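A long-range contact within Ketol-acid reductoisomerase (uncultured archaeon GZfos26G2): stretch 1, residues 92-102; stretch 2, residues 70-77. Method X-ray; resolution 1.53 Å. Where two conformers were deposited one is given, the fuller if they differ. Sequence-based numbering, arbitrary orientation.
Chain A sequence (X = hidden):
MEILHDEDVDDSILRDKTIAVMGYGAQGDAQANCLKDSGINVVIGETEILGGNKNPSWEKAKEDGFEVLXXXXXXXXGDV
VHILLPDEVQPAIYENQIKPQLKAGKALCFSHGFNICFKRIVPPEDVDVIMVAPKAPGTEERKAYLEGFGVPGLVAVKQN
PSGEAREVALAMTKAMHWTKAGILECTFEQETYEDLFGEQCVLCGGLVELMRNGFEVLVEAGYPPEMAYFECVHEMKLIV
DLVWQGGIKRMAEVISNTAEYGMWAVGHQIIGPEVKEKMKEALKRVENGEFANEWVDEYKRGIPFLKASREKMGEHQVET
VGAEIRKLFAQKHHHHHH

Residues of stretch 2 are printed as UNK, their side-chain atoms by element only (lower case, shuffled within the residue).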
# COMPACT_ATOMS: atom_id res chain seq x y z
N ALA A 92 -31.28 12.28 -9.36
CA ALA A 92 -32.49 12.92 -8.79
C ALA A 92 -32.17 14.35 -8.32
O ALA A 92 -33.00 15.21 -8.54
CB ALA A 92 -33.07 12.12 -7.63
N ILE A 93 -31.02 14.58 -7.66
CA ILE A 93 -30.66 15.85 -7.15
C ILE A 93 -30.40 16.81 -8.35
O ILE A 93 -30.82 17.97 -8.35
CB ILE A 93 -29.45 15.75 -6.21
CG1 ILE A 93 -29.91 15.01 -4.93
CG2 ILE A 93 -29.03 17.13 -5.83
CD1 ILE A 93 -28.81 14.74 -3.97
N TYR A 94 -29.79 16.28 -9.40
CA TYR A 94 -29.55 17.09 -10.58
C TYR A 94 -30.91 17.57 -11.14
O TYR A 94 -31.10 18.76 -11.41
CB TYR A 94 -28.78 16.28 -11.66
CG TYR A 94 -28.83 16.93 -12.98
CD1 TYR A 94 -27.95 18.02 -13.27
CD2 TYR A 94 -29.73 16.54 -13.92
CE1 TYR A 94 -28.04 18.67 -14.49
CE2 TYR A 94 -29.79 17.19 -15.17
CZ TYR A 94 -28.96 18.27 -15.41
OH TYR A 94 -29.07 18.90 -16.67
N GLU A 95 -31.83 16.65 -11.34
CA GLU A 95 -33.09 16.94 -11.97
C GLU A 95 -33.86 17.95 -11.15
O GLU A 95 -34.38 18.95 -11.70
CB GLU A 95 -33.97 15.70 -12.17
CG GLU A 95 -33.48 14.81 -13.26
CD GLU A 95 -33.64 15.47 -14.64
OE1 GLU A 95 -34.58 16.29 -14.85
OE2 GLU A 95 -32.81 15.16 -15.51
N ASN A 96 -33.90 17.72 -9.84
CA ASN A 96 -34.71 18.60 -8.96
C ASN A 96 -34.11 19.91 -8.52
O ASN A 96 -34.81 20.91 -8.34
CB ASN A 96 -35.11 17.85 -7.70
CG ASN A 96 -35.91 16.61 -8.02
OD1 ASN A 96 -36.62 16.55 -9.00
ND2 ASN A 96 -35.72 15.58 -7.24
N GLN A 97 -32.84 19.92 -8.23
CA GLN A 97 -32.21 21.02 -7.52
C GLN A 97 -31.19 21.81 -8.36
O GLN A 97 -30.88 22.95 -8.01
CB GLN A 97 -31.57 20.60 -6.23
CG GLN A 97 -32.55 19.91 -5.29
CD GLN A 97 -31.87 19.46 -4.02
OE1 GLN A 97 -31.95 18.24 -3.66
NE2 GLN A 97 -31.21 20.33 -3.35
N ILE A 98 -30.71 21.20 -9.44
CA ILE A 98 -29.57 21.78 -10.17
C ILE A 98 -30.01 22.23 -11.55
O ILE A 98 -29.79 23.40 -11.93
CB ILE A 98 -28.36 20.82 -10.30
CG1 ILE A 98 -27.71 20.58 -8.94
CG2 ILE A 98 -27.38 21.44 -11.29
CD1 ILE A 98 -26.59 19.57 -8.86
N LYS A 99 -30.64 21.33 -12.29
CA LYS A 99 -31.02 21.55 -13.66
C LYS A 99 -31.80 22.87 -13.83
O LYS A 99 -31.48 23.64 -14.73
CB LYS A 99 -31.82 20.40 -14.23
CG LYS A 99 -32.17 20.57 -15.71
CD LYS A 99 -33.10 19.49 -16.21
CE LYS A 99 -33.94 20.02 -17.33
NZ LYS A 99 -34.47 18.88 -18.09
N PRO A 100 -32.78 23.18 -12.95
CA PRO A 100 -33.49 24.49 -13.20
C PRO A 100 -32.70 25.73 -13.01
O PRO A 100 -33.13 26.79 -13.46
CB PRO A 100 -34.62 24.45 -12.16
CG PRO A 100 -34.88 22.95 -11.95
CD PRO A 100 -33.43 22.42 -11.86
N GLN A 101 -31.55 25.65 -12.36
CA GLN A 101 -30.67 26.78 -12.17
C GLN A 101 -29.57 26.86 -13.24
O GLN A 101 -28.71 27.75 -13.20
CB GLN A 101 -30.03 26.75 -10.78
CG GLN A 101 -31.02 26.38 -9.66
CD GLN A 101 -32.28 27.20 -9.76
OE1 GLN A 101 -33.38 26.72 -10.15
NE2 GLN A 101 -32.11 28.49 -9.51
N LEU A 102 -29.55 25.91 -14.17
CA LEU A 102 -28.45 25.90 -15.17
C LEU A 102 -28.76 27.07 -16.11
O LEU A 102 -29.92 27.41 -16.35
CB LEU A 102 -28.36 24.58 -15.90
CG LEU A 102 -27.68 23.46 -15.08
CD1 LEU A 102 -27.34 22.23 -15.93
CD2 LEU A 102 -26.41 23.86 -14.32
N UNK A 70 -28.03 25.90 0.27
CA UNK A 70 -28.76 24.83 -0.35
C UNK A 70 -28.27 24.64 -1.78
O UNK A 70 -27.78 25.59 -2.42
c UNK A 70 -28.92 27.02 0.70
c UNK A 70 -30.24 25.30 -0.34
c UNK A 70 -30.29 26.45 0.63
N UNK A 71 -28.38 23.42 -2.28
CA UNK A 71 -27.86 23.10 -3.62
C UNK A 71 -28.43 24.02 -4.71
O UNK A 71 -27.67 24.50 -5.58
c UNK A 71 -27.43 19.25 -3.06
c UNK A 71 -28.06 21.59 -3.97
c UNK A 71 -27.21 20.75 -3.00
c UNK A 71 -27.78 21.30 -5.43
N UNK A 72 -29.74 24.26 -4.70
CA UNK A 72 -30.31 25.18 -5.70
C UNK A 72 -29.69 26.60 -5.72
O UNK A 72 -29.34 27.11 -6.81
o UNK A 72 -31.67 26.11 -3.42
c UNK A 72 -31.82 25.19 -5.66
o UNK A 72 -33.62 25.96 -4.42
c UNK A 72 -32.39 25.80 -4.39
N UNK A 73 -29.49 27.19 -4.56
CA UNK A 73 -28.85 28.53 -4.50
C UNK A 73 -27.37 28.46 -4.85
O UNK A 73 -26.80 29.39 -5.39
c UNK A 73 -32.62 30.17 -2.73
c UNK A 73 -31.34 29.71 -3.43
c UNK A 73 -30.29 29.32 -2.43
c UNK A 73 -28.92 29.16 -3.08
n UNK A 73 -33.42 30.91 -3.74
N UNK A 74 -26.71 27.37 -4.50
CA UNK A 74 -25.33 27.21 -4.87
C UNK A 74 -25.17 27.09 -6.38
O UNK A 74 -24.22 27.65 -6.94
c UNK A 74 -24.74 25.98 -4.17
N UNK A 75 -26.08 26.41 -7.03
CA UNK A 75 -26.01 26.20 -8.45
C UNK A 75 -26.22 27.54 -9.19
O UNK A 75 -25.66 27.77 -10.23
c UNK A 75 -27.06 25.27 -8.92
N UNK A 76 -27.09 28.35 -8.64
CA UNK A 76 -27.35 29.71 -9.15
C UNK A 76 -26.07 30.54 -9.13
O UNK A 76 -25.73 31.17 -10.10
c UNK A 76 -29.08 31.60 -8.97
c UNK A 76 -28.47 30.38 -8.31
c UNK A 76 -30.45 31.97 -8.43
o UNK A 76 -31.02 31.30 -7.51
o UNK A 76 -30.98 32.96 -8.96
N UNK A 77 -25.31 30.44 -8.07
CA UNK A 77 -24.19 31.25 -7.89
C UNK A 77 -22.93 30.73 -8.64
O UNK A 77 -21.99 31.47 -8.92
n UNK A 77 -21.66 34.43 -3.24
c UNK A 77 -21.60 33.53 -4.41
c UNK A 77 -23.96 31.29 -6.39
c UNK A 77 -22.81 32.14 -6.01
c UNK A 77 -22.92 32.76 -4.63
O HOH W 1 -29.93 21.06 -1.03
O HOH W 2 -31.86 23.01 -3.29

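Position 70 carries three side-chain carbons that close a ring onto the backbone N. It makes no contact with stretch 1. A ring closed on N is proline, Pro70. It holds the N-cap position, and its O accepts the first helical hydrogen bond, from N of position 74 (2.9 Å).

Position 71 has four carbons, forked at the first, with one arm two carbons long. CA-to-CB points toward stretch 1. Its side chain touches Ile93, Gln97 and Ile98. That branching is isoleucine, Ile71. Its CD1 lies 3.8 Å from Ile93 CG2, and its CG2 lies 3.6 Å from Ile98 CG1. Its CB is 3.4 Å from Gln97 NE2.

Position 72 has two carbons, the second carrying two oxygens. Its CA lies 3.3 Å from Gln97 O. Such a short carboxylate is aspartate, Asp72. Chi1 is p, and OD1 turns back to accept a weak hydrogen bond from N of position 73 (2.7 Å).

Position 73 has four carbons in a row ending in nitrogen. CA-to-CB points away from stretch 1, and nothing there is touched. The chain is that of lysine, Lys73.

Position 74 has one carbon, which touches nothing on stretch 1. A lone CB means alanine, Ala74. It is buried, but not by this contact.

Position 75 also has one carbon. Here CB points toward stretch 1 and sits 3.8 Å from Gln101 CB. This is a second alanine, Ala75. Its small side chain packs directly against the base of Gln101.

Position 76 has three carbons, the third carrying two oxygens. CA-to-CB points sideways, and the side chain approaches Gln101. One carbon more than Asp72 makes it glutamate, Glu76.

Position 77 has four carbons in a row ending in nitrogen, out of reach of stretch 1. It is lysine, Lys77. Its NZ is hydrogen-bonded elsewhere in the structure.

The helices 92-98 and 71-77 cross at 74°, with axes 9.1 Å apart at closest approach. No direct hydrogen bond joins the stretches. Ile71 provides the apolar center, packing against Ile93 and Ile98. Beside it, Gln97 NE2 donates to two waters. Water 1 (2.7 Å from Gln97 NE2) also accepts from Ile71 N (3.1 Å), and water 2 (2.8 Å from Gln97 NE2) from Asp72 N (2.8 Å). These waters link the Gln97 amide to backbone NH groups in the first turn of helix 71-77, which lack helical acceptors. Gln97 O has no hydrogen-bond partner, but Asp72 CA gives it a CA-H...O contact. Farther along, Gln101 CG lies over Asp72 O (3.4 Å).

Stretch 2, residues 70-77: PIDKAAEK
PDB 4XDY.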